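Local coordinates for putative HTH-type transcriptional regulator PF0864 (Pyrococcus furiosus, PDB 2IA0), which probably binds DNA in a sequence-specific way, as a transcriptional regulator of the AsnC family, though its precise role is not established, at residues V81-K86 and G117-I122; P74-L79 and N128-L133; D16-N21 and S46-R51; G109-A114 and I122-K127. All coordinates share one frame; numbering follows the deposited sequence.

Interaction 1 of 4, residues V81-K86 and G117-I122; sequences VLEVGK and GEDKII
Leu-82 and Ile-121 face each other as an antiparallel hydrogen-bonded pair on the helix-covered side of the ferredoxin-like sheet, where strand 76-84 lies beside strand 120-127 in the C-terminal alpha+beta barrel domain. Their CB atoms are 4.3 Å apart. Ile-121 CD1 reaches further along to Val-84 CG2 at 4.4 Å, and Leu-93, Tyr-96, Ile-97 and Ile-100 of helix 91-105 cover this patch. The backbone between them is well tied: Leu-82 N bonds to Ile-121 O, Ile-121 N to Leu-82 O, and Val-84 N to Asp-119 O at 2.8 Å. Val-84 CB also rests on that carbonyl, 3.6 Å from Asp-119 O.

The other face carries Val-81, Glu-83, Lys-120 and Ile-122. Here the aliphatic part of Lys-120 crosses Val-81 obliquely, CD coming 4.2 Å from Val-81 CG1, while its CG passes Glu-83 CB at the same separation. Phe-153 of the second subunit packs on Val-81, Lys-120 and Ile-122, so the dimer interface covers the part of this face formed by these three. Glu-83 turns OE1 to His-149 ND1 on the next strand; its OE2 is 4.4 Å from Asp-119 OD1, a like-charged approach that the nearby Lys-120 ammonium probably eases. The Lys-120 chain bends at its last torsion (chi4 42°), and NZ closes a salt bridge of 3.0 Å to Asp-119 OD2 on the syn side, 33° out of the carboxylate plane.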
loop_
_atom_site.group_PDB
_atom_site.type_symbol
_atom_site.label_atom_id
_atom_site.label_comp_id
_atom_site.label_asym_id
_atom_site.label_seq_id
_atom_site.Cartn_x
_atom_site.Cartn_y
_atom_site.Cartn_z
ATOM N N VAL A 81 -16.315 1.450 1.912
ATOM C CA VAL A 81 -16.648 2.761 1.350
ATOM C C VAL A 81 -17.874 3.361 2.025
ATOM O O VAL A 81 -18.973 2.823 1.946
ATOM C CB VAL A 81 -16.812 2.734 -0.182
ATOM C CG1 VAL A 81 -16.944 4.187 -0.734
ATOM C CG2 VAL A 81 -15.619 2.011 -0.828
ATOM N N LEU A 82 -17.645 4.477 2.711
ATOM C CA LEU A 82 -18.660 5.205 3.451
ATOM C C LEU A 82 -19.033 6.466 2.687
ATOM O O LEU A 82 -18.162 7.177 2.212
ATOM C CB LEU A 82 -18.094 5.629 4.819
ATOM C CG LEU A 82 -17.534 4.556 5.743
ATOM C CD1 LEU A 82 -17.163 5.187 7.061
ATOM C CD2 LEU A 82 -18.547 3.450 5.948
ATOM N N GLU A 83 -20.319 6.764 2.600
ATOM C CA GLU A 83 -20.762 8.026 2.017
ATOM C C GLU A 83 -21.583 8.779 3.058
ATOM O O GLU A 83 -22.566 8.255 3.578
ATOM C CB GLU A 83 -21.596 7.773 0.753
ATOM C CG GLU A 83 -22.144 9.035 0.080
ATOM C CD GLU A 83 -23.101 8.721 -1.064
ATOM O OE1 GLU A 83 -23.626 7.586 -1.131
ATOM O OE2 GLU A 83 -23.349 9.614 -1.902
ATOM N N VAL A 84 -21.173 10.003 3.356
ATOM C CA VAL A 84 -21.875 10.841 4.327
ATOM C C VAL A 84 -23.103 11.481 3.691
ATOM O O VAL A 84 -23.058 11.902 2.535
ATOM C CB VAL A 84 -20.916 11.864 4.982
ATOM C CG1 VAL A 84 -21.667 12.805 5.865
ATOM C CG2 VAL A 84 -19.875 11.111 5.834
ATOM N N GLY A 85 -24.211 11.477 4.431
ATOM C CA GLY A 85 -25.485 12.060 3.982
ATOM C C GLY A 85 -25.466 13.557 4.218
ATOM O O GLY A 85 -25.553 14.357 3.266
ATOM N N LYS A 86 -25.342 13.938 5.491
ATOM C CA LYS A 86 -25.145 15.335 5.876
ATOM C C LYS A 86 -24.446 15.417 7.227
ATOM O O LYS A 86 -25.080 15.216 8.271
ATOM C CB LYS A 86 -26.479 16.101 5.925
ATOM N N GLY A 117 -13.677 12.633 -2.851
ATOM C CA GLY A 117 -14.562 13.762 -3.080
ATOM C C GLY A 117 -14.825 14.514 -1.789
ATOM O O GLY A 117 -13.982 14.549 -0.882
ATOM N N GLU A 118 -15.998 15.119 -1.703
ATOM C CA GLU A 118 -16.342 15.873 -0.519
ATOM C C GLU A 118 -16.986 14.994 0.535
ATOM O O GLU A 118 -17.014 15.398 1.695
ATOM C CB GLU A 118 -17.288 17.035 -0.871
ATOM C CG GLU A 118 -16.638 18.161 -1.707
ATOM C CD GLU A 118 -17.639 19.242 -2.115
ATOM O OE1 GLU A 118 -18.842 19.113 -1.751
ATOM O OE2 GLU A 118 -17.236 20.220 -2.813
ATOM N N ASP A 119 -17.493 13.813 0.144
ATOM C CA ASP A 119 -18.445 13.065 0.984
ATOM C C ASP A 119 -18.155 11.610 1.361
ATOM O O ASP A 119 -18.907 11.047 2.164
ATOM C CB ASP A 119 -19.910 13.202 0.480
ATOM C CG ASP A 119 -20.080 12.954 -1.053
ATOM O OD1 ASP A 119 -21.109 13.424 -1.592
ATOM O OD2 ASP A 119 -19.230 12.320 -1.729
ATOM N N LYS A 120 -17.075 11.017 0.820
ATOM C CA LYS A 120 -16.748 9.580 1.076
ATOM C C LYS A 120 -15.450 9.283 1.838
ATOM O O LYS A 120 -14.464 10.004 1.730
ATOM C CB LYS A 120 -16.747 8.778 -0.228
ATOM C CG LYS A 120 -17.967 9.000 -1.067
ATOM C CD LYS A 120 -18.137 7.946 -2.140
ATOM C CE LYS A 120 -19.166 8.434 -3.151
ATOM N NZ LYS A 120 -18.879 9.880 -3.390
ATOM N N ILE A 121 -15.460 8.193 2.600
ATOM C CA ILE A 121 -14.257 7.713 3.289
ATOM C C ILE A 121 -14.020 6.306 2.821
ATOM O O ILE A 121 -14.939 5.500 2.782
ATOM C CB ILE A 121 -14.366 7.714 4.823
ATOM C CG1 ILE A 121 -14.630 9.116 5.346
ATOM C CG2 ILE A 121 -13.094 7.174 5.494
ATOM C CD1 ILE A 121 -15.966 9.207 6.062
ATOM N N ILE A 122 -12.770 6.049 2.449
ATOM C CA ILE A 122 -12.292 4.768 1.979
ATOM C C ILE A 122 -11.346 4.234 3.053
ATOM O O ILE A 122 -10.449 4.945 3.482
ATOM C CB ILE A 122 -11.539 5.005 0.652
ATOM C CG1 ILE A 122 -12.520 5.506 -0.416
ATOM C CG2 ILE A 122 -10.790 3.778 0.208
ATOM C CD1 ILE A 122 -11.846 6.065 -1.607
#

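Interaction 2 of 4, residues P74-L79 and N128-L133; sequences PKHLAL and NNKDEL
Ala-78 and Leu-133 form the close apolar end of this contact: Ala-78 CB sits 3.5 Å from Leu-133 CD2. The other branch of the leucine, CD1, lies 3.6 Å from His-76 O and 3.8 Å from His-76 CB, so the first turn of helix 132-140 is pressed on the start of strand 76-84. Ile-152 of the adjacent strand touches Ala-78 as well, and Leu-133 also packs on Lys-127.

Toward residues 128-130 the contact becomes polar and more exposed. Lys-75 crosses Asn-128 at about a right angle; a bend at chi3 (-78°) brings CE beside Asn-128 CB, and Lys-75 NZ bonds to Asn-128 O at 2.8 Å, tilted 31° from the carbonyl plane. Asn-128 O also takes a weak bond from His-76 ND1 at 3.2 Å. Asn-129 CA lies at the edge of the imidazole, whereas Lys-130 NZ lies 4.0 Å from His-76 NE2; this nearness would tend to disfavour a protonated ring.

Lys-75 and His-76 both face Lys-127, a classic beta bulge at the start of an inner strand of the sheet, with the second helix of a ferredoxin-like beta-alpha-beta-beta-alpha-beta fold packed beside it.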
loop_
_atom_site.group_PDB
_atom_site.type_symbol
_atom_site.label_atom_id
_atom_site.label_comp_id
_atom_site.label_asym_id
_atom_site.label_seq_id
_atom_site.Cartn_x
_atom_site.Cartn_y
_atom_site.Cartn_z
ATOM N N PRO A 74 -2.372 -9.411 8.379
ATOM C CA PRO A 74 -3.792 -9.802 8.570
ATOM C C PRO A 74 -4.240 -10.837 7.521
ATOM O O PRO A 74 -3.894 -10.717 6.331
ATOM C CB PRO A 74 -4.545 -8.479 8.383
ATOM C CG PRO A 74 -3.665 -7.651 7.496
ATOM C CD PRO A 74 -2.252 -7.992 7.991
ATOM N N LYS A 75 -4.981 -11.852 7.941
ATOM C CA LYS A 75 -5.347 -12.924 7.012
ATOM C C LYS A 75 -6.557 -12.569 6.142
ATOM O O LYS A 75 -6.754 -13.151 5.071
ATOM C CB LYS A 75 -5.618 -14.226 7.769
ATOM C CG LYS A 75 -4.460 -14.722 8.641
ATOM C CD LYS A 75 -4.846 -16.047 9.313
ATOM C CE LYS A 75 -5.789 -15.816 10.526
ATOM N NZ LYS A 75 -6.928 -16.825 10.662
ATOM N N HIS A 76 -7.373 -11.629 6.623
ATOM C CA HIS A 76 -8.621 -11.241 5.979
ATOM C C HIS A 76 -8.695 -9.741 5.933
ATOM O O HIS A 76 -8.610 -9.066 6.954
ATOM C CB HIS A 76 -9.841 -11.858 6.680
ATOM C CG HIS A 76 -9.910 -13.342 6.496
ATOM N ND1 HIS A 76 -9.973 -14.228 7.551
ATOM C CD2 HIS A 76 -9.822 -14.101 5.374
ATOM C CE1 HIS A 76 -9.965 -15.465 7.085
ATOM N NE2 HIS A 76 -9.871 -15.415 5.768
ATOM N N LEU A 77 -8.825 -9.245 4.715
ATOM C CA LEU A 77 -8.799 -7.837 4.432
ATOM C C LEU A 77 -10.144 -7.447 3.785
ATOM O O LEU A 77 -10.817 -8.281 3.144
ATOM C CB LEU A 77 -7.606 -7.567 3.521
ATOM C CG LEU A 77 -6.784 -6.281 3.617
ATOM C CD1 LEU A 77 -5.983 -6.219 4.893
ATOM C CD2 LEU A 77 -5.866 -6.201 2.421
ATOM N N ALA A 78 -10.571 -6.207 4.018
ATOM C CA ALA A 78 -11.790 -5.674 3.406
ATOM C C ALA A 78 -11.592 -4.202 3.091
ATOM O O ALA A 78 -10.915 -3.466 3.831
ATOM C CB ALA A 78 -12.991 -5.867 4.307
ATOM N N LEU A 79 -12.128 -3.787 1.955
ATOM C CA LEU A 79 -12.189 -2.382 1.630
ATOM C C LEU A 79 -13.594 -1.866 2.005
ATOM O O LEU A 79 -14.594 -2.521 1.767
ATOM C CB LEU A 79 -11.892 -2.197 0.148
ATOM C CG LEU A 79 -12.263 -0.874 -0.506
ATOM C CD1 LEU A 79 -11.197 0.182 -0.139
ATOM C CD2 LEU A 79 -12.348 -1.094 -2.006
ATOM N N ASN A 128 -8.080 -11.139 11.504
ATOM C CA ASN A 128 -7.676 -12.524 11.363
ATOM C C ASN A 128 -8.796 -13.509 11.004
ATOM O O ASN A 128 -8.507 -14.545 10.427
ATOM C CB ASN A 128 -6.836 -12.950 12.572
ATOM C CG ASN A 128 -5.457 -12.254 12.595
ATOM O OD1 ASN A 128 -4.873 -11.928 11.540
ATOM N ND2 ASN A 128 -4.941 -12.020 13.795
ATOM N N ASN A 129 -10.054 -13.164 11.314
ATOM C CA ASN A 129 -11.244 -13.928 10.873
ATOM C C ASN A 129 -12.261 -13.063 10.131
ATOM O O ASN A 129 -11.981 -11.917 9.798
ATOM C CB ASN A 129 -11.983 -14.578 12.044
ATOM C CG ASN A 129 -11.098 -15.389 12.922
ATOM O OD1 ASN A 129 -10.964 -15.091 14.109
ATOM N ND2 ASN A 129 -10.499 -16.445 12.366
ATOM N N LYS A 130 -13.470 -13.602 9.957
ATOM C CA LYS A 130 -14.478 -13.035 9.045
ATOM C C LYS A 130 -15.426 -11.877 9.412
ATOM O O LYS A 130 -15.836 -11.183 8.473
ATOM C CB LYS A 130 -15.257 -14.134 8.298
ATOM C CG LYS A 130 -14.553 -14.563 7.018
ATOM C CD LYS A 130 -15.514 -15.119 5.978
ATOM C CE LYS A 130 -14.809 -16.099 5.055
ATOM N NZ LYS A 130 -13.643 -15.475 4.367
ATOM N N ASP A 131 -15.853 -11.602 10.655
ATOM C CA ASP A 131 -15.939 -12.366 11.926
ATOM C C ASP A 131 -15.365 -11.454 13.009
ATOM O O ASP A 131 -16.130 -10.830 13.741
ATOM C CB ASP A 131 -15.370 -13.779 11.947
ATOM C CG ASP A 131 -15.954 -14.615 13.087
ATOM O OD1 ASP A 131 -16.913 -14.153 13.748
ATOM O OD2 ASP A 131 -15.458 -15.740 13.324
ATOM N N GLU A 132 -14.045 -11.316 13.073
ATOM C CA GLU A 132 -13.476 -10.116 13.679
ATOM C C GLU A 132 -13.846 -8.868 12.826
ATOM O O GLU A 132 -14.023 -7.776 13.353
ATOM C CB GLU A 132 -11.954 -10.262 13.874
ATOM C CG GLU A 132 -11.531 -10.852 15.241
ATOM C CD GLU A 132 -10.033 -11.178 15.341
ATOM O OE1 GLU A 132 -9.209 -10.525 14.650
ATOM O OE2 GLU A 132 -9.668 -12.096 16.124
ATOM N N LEU A 133 -13.985 -9.055 11.511
ATOM C CA LEU A 133 -14.421 -7.999 10.590
ATOM C C LEU A 133 -15.896 -7.620 10.753
ATOM O O LEU A 133 -16.238 -6.441 10.790
ATOM C CB LEU A 133 -14.150 -8.415 9.142
ATOM C CG LEU A 133 -12.851 -7.906 8.511
ATOM C CD1 LEU A 133 -12.173 -8.957 7.638
ATOM C CD2 LEU A 133 -13.158 -6.651 7.709
#

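Interaction 3 of 4, residues D16-N21 and S46-R51; sequences DDLDRN and STIHFR
Asp-16, Leu-18 and Asp-19, at the start of helix 17-26, meet Arg-51 of helix 45-57 where the axes of 17-21 and 46-51 pass 10.9 Å apart at 77°, with the Asp-19 and Arg-51 CA atoms nearest. Arg-51 grips Asp-16 end-on: NH1 bonds to Asp-16 OD1 at 2.9 Å and NH2 to Asp-16 OD2 at 3.2 Å, both carboxylate oxygens being met on the syn side, with the two planes 31° apart. A bend at chi2 (-55°) sets CD of the arginine on this course. NH1 also makes a shorter but poorly angled, weak bond of 2.7 Å to Asp-19 OD2, completing a three-residue salt-bridge network. Asp-16 is N-cap of its helix; its OD1 additionally accepts from Asp-19 N, met from above the carboxylate plane, and with the weak return bond from Asp-16 N to Asp-19 OD1 this makes a capping box. Leu-18 CD2 lies 4.0 Å above the centre of one guanidinium face. Its CD1 touches Ile-48 CD1, likewise at 4.0 Å. A water donates to Asp-19 OD2 at 3.0 Å and, weakly, to Arg-51 O. Helix 45-57 falls largely in the predicted helix-turn-helix motif, so this network fastens the N-terminal helix to it; helix 34-41 closes the tri-helical packing, Leu-41 touching Leu-18 and Leu-37 touching Ile-48, while Ile-22 packs on both Ile-48 and Arg-51.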
loop_
_atom_site.group_PDB
_atom_site.type_symbol
_atom_site.label_atom_id
_atom_site.label_comp_id
_atom_site.label_asym_id
_atom_site.label_seq_id
_atom_site.Cartn_x
_atom_site.Cartn_y
_atom_site.Cartn_z
ATOM N N ASP A 16 17.523 9.745 -15.500
ATOM C CA ASP A 16 17.993 8.995 -16.660
ATOM C C ASP A 16 17.841 7.490 -16.426
ATOM O O ASP A 16 17.348 7.076 -15.363
ATOM C CB ASP A 16 19.426 9.409 -17.040
ATOM C CG ASP A 16 20.463 8.928 -16.053
ATOM O OD1 ASP A 16 20.139 8.786 -14.863
ATOM O OD2 ASP A 16 21.621 8.702 -16.461
ATOM N N ASP A 17 18.240 6.679 -17.410
ATOM C CA ASP A 17 18.106 5.233 -17.302
ATOM C C ASP A 17 18.843 4.619 -16.103
ATOM O O ASP A 17 18.326 3.693 -15.465
ATOM C CB ASP A 17 18.479 4.539 -18.620
ATOM C CG ASP A 17 17.451 4.792 -19.730
ATOM O OD1 ASP A 17 16.315 5.230 -19.423
ATOM O OD2 ASP A 17 17.771 4.566 -20.919
ATOM N N LEU A 18 20.026 5.134 -15.785
ATOM C CA LEU A 18 20.790 4.640 -14.629
ATOM C C LEU A 18 20.088 4.950 -13.303
ATOM O O LEU A 18 20.056 4.117 -12.419
ATOM C CB LEU A 18 22.236 5.186 -14.622
ATOM C CG LEU A 18 23.139 4.790 -13.450
ATOM C CD1 LEU A 18 23.130 3.235 -13.177
ATOM C CD2 LEU A 18 24.560 5.313 -13.717
ATOM N N ASP A 19 19.534 6.147 -13.167
ATOM C CA ASP A 19 18.695 6.466 -12.011
ATOM C C ASP A 19 17.574 5.453 -11.816
ATOM O O ASP A 19 17.433 4.914 -10.720
ATOM C CB ASP A 19 18.126 7.880 -12.124
ATOM C CG ASP A 19 19.174 8.946 -11.826
ATOM O OD1 ASP A 19 19.144 10.013 -12.482
ATOM O OD2 ASP A 19 20.053 8.700 -10.953
ATOM N N ARG A 20 16.812 5.191 -12.889
ATOM C CA ARG A 20 15.673 4.269 -12.875
ATOM C C ARG A 20 16.102 2.852 -12.572
ATOM O O ARG A 20 15.453 2.160 -11.775
ATOM C CB ARG A 20 14.917 4.289 -14.219
ATOM C CG ARG A 20 14.161 5.582 -14.502
ATOM C CD ARG A 20 13.513 5.567 -15.901
ATOM N NE ARG A 20 13.370 6.925 -16.454
ATOM C CZ ARG A 20 14.140 7.429 -17.432
ATOM N NH1 ARG A 20 15.095 6.696 -17.993
ATOM N NH2 ARG A 20 13.948 8.671 -17.874
ATOM N N ASN A 21 17.193 2.424 -13.210
ATOM C CA ASN A 21 17.727 1.100 -12.995
ATOM C C ASN A 21 18.142 0.840 -11.555
ATOM O O ASN A 21 17.842 -0.226 -11.044
ATOM C CB ASN A 21 18.877 0.810 -13.950
ATOM C CG ASN A 21 18.405 0.303 -15.291
ATOM O OD1 ASN A 21 17.382 -0.360 -15.379
ATOM N ND2 ASN A 21 19.157 0.611 -16.349
ATOM N N SER A 46 31.693 4.704 -7.378
ATOM C CA SER A 46 31.506 6.109 -7.011
ATOM C C SER A 46 30.364 6.816 -7.749
ATOM O O SER A 46 29.784 7.761 -7.221
ATOM C CB SER A 46 32.808 6.907 -7.193
ATOM O OG SER A 46 33.900 6.335 -6.479
ATOM N N THR A 47 30.051 6.387 -8.966
ATOM C CA THR A 47 28.837 6.890 -9.630
ATOM C C THR A 47 27.552 6.391 -8.966
ATOM O O THR A 47 26.663 7.187 -8.705
ATOM C CB THR A 47 28.798 6.565 -11.119
ATOM O OG1 THR A 47 30.096 6.801 -11.667
ATOM C CG2 THR A 47 27.787 7.466 -11.812
ATOM N N ILE A 48 27.470 5.091 -8.681
ATOM C CA ILE A 48 26.318 4.527 -7.957
ATOM C C ILE A 48 26.080 5.267 -6.639
ATOM O O ILE A 48 24.986 5.755 -6.373
ATOM C CB ILE A 48 26.474 2.977 -7.716
ATOM C CG1 ILE A 48 26.597 2.214 -9.050
ATOM C CG2 ILE A 48 25.336 2.430 -6.859
ATOM C CD1 ILE A 48 25.580 2.615 -10.093
ATOM N N HIS A 49 27.153 5.380 -5.863
ATOM C CA HIS A 49 27.183 6.047 -4.565
ATOM C C HIS A 49 26.635 7.488 -4.630
ATOM O O HIS A 49 25.686 7.833 -3.916
ATOM C CB HIS A 49 28.617 5.991 -4.044
ATOM C CG HIS A 49 28.854 6.780 -2.796
ATOM N ND1 HIS A 49 28.336 6.414 -1.572
ATOM C CD2 HIS A 49 29.591 7.897 -2.577
ATOM C CE1 HIS A 49 28.729 7.280 -0.655
ATOM N NE2 HIS A 49 29.489 8.192 -1.239
ATOM N N PHE A 50 27.207 8.289 -5.525
ATOM C CA PHE A 50 26.737 9.640 -5.800
ATOM C C PHE A 50 25.254 9.722 -6.218
ATOM O O PHE A 50 24.504 10.523 -5.665
ATOM C CB PHE A 50 27.636 10.302 -6.846
ATOM C CG PHE A 50 27.153 11.648 -7.304
ATOM C CD1 PHE A 50 26.522 11.794 -8.546
ATOM C CD2 PHE A 50 27.334 12.775 -6.506
ATOM C CE1 PHE A 50 26.072 13.048 -8.980
ATOM C CE2 PHE A 50 26.894 14.029 -6.940
ATOM C CZ PHE A 50 26.259 14.161 -8.177
ATOM N N ARG A 51 24.856 8.912 -7.198
ATOM C CA ARG A 51 23.449 8.793 -7.620
ATOM C C ARG A 51 22.518 8.478 -6.450
ATOM O O ARG A 51 21.475 9.082 -6.333
ATOM C CB ARG A 51 23.259 7.706 -8.685
ATOM C CG ARG A 51 24.042 7.888 -9.954
ATOM C CD ARG A 51 23.762 9.231 -10.548
ATOM N NE ARG A 51 24.177 9.308 -11.949
ATOM C CZ ARG A 51 23.371 9.109 -12.985
ATOM N NH1 ARG A 51 22.101 8.803 -12.783
ATOM N NH2 ARG A 51 23.825 9.224 -14.222
HETATM O O HOH W 1 20.633 10.881 -9.013
#

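Interaction 4 of 4, residues G109-A114 and I122-K127; sequences GVLFVA and IALVGK
Phe-112 and Leu-124 meet across the beta hairpin of strands 110-116 and 120-127, which run antiparallel with a bulge in the register. Main-chain bonds define that bulge. Leu-124 uses both its polar atoms on consecutive residues: its O receives Leu-111 N at 2.7 Å and its N gives to Phe-112 O at 2.8 Å, so Leu-111 and Phe-112 together stand opposite one residue. Gly-126 N bonds to Gly-109 O at 2.9 Å at one end, and Ala-114 and Ile-122 exchange a reciprocal pair of bonds at the other. Phe-112 O is further approached by Ala-123 CA at 3.0 Å, a CA-H...O contact, with Ala-123 CB at 3.5 Å.

Apolar contacts fall on both faces. On one, Phe-112 CB packs 3.7 Å from Leu-124 CB, and Ile-122 CG2 comes to the ring edge, 4.2 Å from Phe-112 CE2. On the other face Val-110 CG2 meets Val-125 CG2 at 4.1 Å, with Val-113 beside Ala-123. The one charged side chain, Lys-127, sends NZ to Pro-108 O, and its CE passes near Gly-109 CA.

Strand 76-84 borders strand 120-127 on its other side, with Leu-77 and Leu-79 packing on Leu-124 and Ile-122. Ser-101 and Ser-105 of helix 91-105 touch Val-113, and Phe-136 of helix 132-140 touches Val-110. Val-113 and Ala-114 pair with a strand of the second subunit, carrying the sheet across the dimer interface.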
loop_
_atom_site.group_PDB
_atom_site.type_symbol
_atom_site.label_atom_id
_atom_site.label_comp_id
_atom_site.label_asym_id
_atom_site.label_seq_id
_atom_site.Cartn_x
_atom_site.Cartn_y
_atom_site.Cartn_z
ATOM N N GLY A 109 -6.031 -2.545 13.258
ATOM C CA GLY A 109 -6.467 -3.187 12.022
ATOM C C GLY A 109 -6.714 -2.248 10.858
ATOM O O GLY A 109 -6.761 -2.675 9.722
ATOM N N VAL A 110 -6.854 -0.965 11.133
ATOM C CA VAL A 110 -7.128 0.004 10.078
ATOM C C VAL A 110 -5.824 0.388 9.355
ATOM O O VAL A 110 -4.919 0.970 9.948
ATOM C CB VAL A 110 -7.894 1.228 10.624
ATOM C CG1 VAL A 110 -7.954 2.324 9.589
ATOM C CG2 VAL A 110 -9.289 0.802 11.054
ATOM N N LEU A 111 -5.769 0.068 8.061
ATOM C CA LEU A 111 -4.499 0.003 7.330
ATOM C C LEU A 111 -3.997 1.339 6.762
ATOM O O LEU A 111 -2.805 1.485 6.567
ATOM C CB LEU A 111 -4.387 -1.247 6.439
ATOM C CG LEU A 111 -3.679 -2.488 7.032
ATOM C CD1 LEU A 111 -3.469 -2.526 8.564
ATOM C CD2 LEU A 111 -4.383 -3.703 6.571
ATOM N N PHE A 112 -4.818 2.343 6.498
ATOM C CA PHE A 112 -5.490 2.770 5.267
ATOM C C PHE A 112 -6.815 3.477 5.356
ATOM O O PHE A 112 -7.861 2.853 5.416
ATOM C CB PHE A 112 -5.221 2.063 3.922
ATOM C CG PHE A 112 -5.317 3.024 2.739
ATOM C CD1 PHE A 112 -4.190 3.742 2.315
ATOM C CD2 PHE A 112 -6.552 3.265 2.103
ATOM C CE1 PHE A 112 -4.274 4.646 1.257
ATOM C CE2 PHE A 112 -6.661 4.168 1.008
ATOM C CZ PHE A 112 -5.519 4.868 0.591
ATOM N N VAL A 113 -6.722 4.809 5.361
ATOM C CA VAL A 113 -7.892 5.712 5.375
ATOM C C VAL A 113 -7.679 6.834 4.360
ATOM O O VAL A 113 -6.601 7.448 4.309
ATOM C CB VAL A 113 -8.204 6.288 6.803
ATOM C CG1 VAL A 113 -9.413 7.235 6.776
ATOM C CG2 VAL A 113 -8.438 5.134 7.847
ATOM N N ALA A 114 -8.685 7.062 3.517
ATOM C CA ALA A 114 -8.630 8.130 2.513
ATOM C C ALA A 114 -9.990 8.752 2.299
ATOM O O ALA A 114 -11.028 8.147 2.588
ATOM C CB ALA A 114 -8.045 7.636 1.195
ATOM N N ILE A 122 -12.770 6.049 2.449
ATOM C CA ILE A 122 -12.292 4.768 1.979
ATOM C C ILE A 122 -11.346 4.234 3.053
ATOM O O ILE A 122 -10.449 4.945 3.482
ATOM C CB ILE A 122 -11.539 5.005 0.652
ATOM C CG1 ILE A 122 -12.520 5.506 -0.416
ATOM C CG2 ILE A 122 -10.790 3.778 0.208
ATOM C CD1 ILE A 122 -11.846 6.065 -1.607
ATOM N N ALA A 123 -11.575 3.010 3.512
ATOM C CA ALA A 123 -10.699 2.368 4.496
ATOM C C ALA A 123 -10.317 0.945 4.117
ATOM O O ALA A 123 -11.108 0.219 3.541
ATOM C CB ALA A 123 -11.313 2.379 5.896
ATOM N N LEU A 124 -9.098 0.553 4.465
ATOM C CA LEU A 124 -8.670 -0.808 4.303
ATOM C C LEU A 124 -8.470 -1.415 5.691
ATOM O O LEU A 124 -7.706 -0.910 6.514
ATOM C CB LEU A 124 -7.414 -0.879 3.439
ATOM C CG LEU A 124 -7.181 -2.253 2.818
ATOM C CD1 LEU A 124 -8.013 -2.461 1.516
ATOM C CD2 LEU A 124 -5.690 -2.467 2.556
ATOM N N VAL A 125 -9.196 -2.493 5.952
ATOM C CA VAL A 125 -9.163 -3.121 7.264
ATOM C C VAL A 125 -8.691 -4.582 7.219
ATOM O O VAL A 125 -9.179 -5.390 6.419
ATOM C CB VAL A 125 -10.544 -2.968 7.997
ATOM C CG1 VAL A 125 -10.480 -3.549 9.400
ATOM C CG2 VAL A 125 -10.943 -1.463 8.076
ATOM N N GLY A 126 -7.740 -4.901 8.090
ATOM C CA GLY A 126 -7.287 -6.266 8.271
ATOM C C GLY A 126 -7.595 -6.883 9.623
ATOM O O GLY A 126 -7.339 -6.290 10.677
ATOM N N LYS A 127 -8.173 -8.076 9.593
ATOM C CA LYS A 127 -8.372 -8.861 10.803
ATOM C C LYS A 127 -7.957 -10.283 10.504
ATOM O O LYS A 127 -7.545 -10.600 9.394
ATOM C CB LYS A 127 -9.828 -8.829 11.283
ATOM C CG LYS A 127 -10.396 -7.443 11.569
ATOM C CD LYS A 127 -9.896 -6.937 12.884
ATOM C CE LYS A 127 -10.109 -5.445 13.012
ATOM N NZ LYS A 127 -9.696 -5.089 14.384
#

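From the N terminus, interaction 3 comes first: it closes a loop of 24 residues within the helical, probably DNA-binding domain before any other contact opens, and its nearest atoms are at least about 24 Å from the others. The remaining three belong to the C-terminal domain. Interaction 2 closes the widest loop, from the start of strand 76-84 to helix 132-140, and both interactions 1 and 4 nest inside it. Interactions 1 and 4 cross along the chain and share Ile-122, so strand 120-127 is bonded on one edge to strand 76-84 and on the other to strand 110-116. Interactions 1 and 4 also both reach the second subunit.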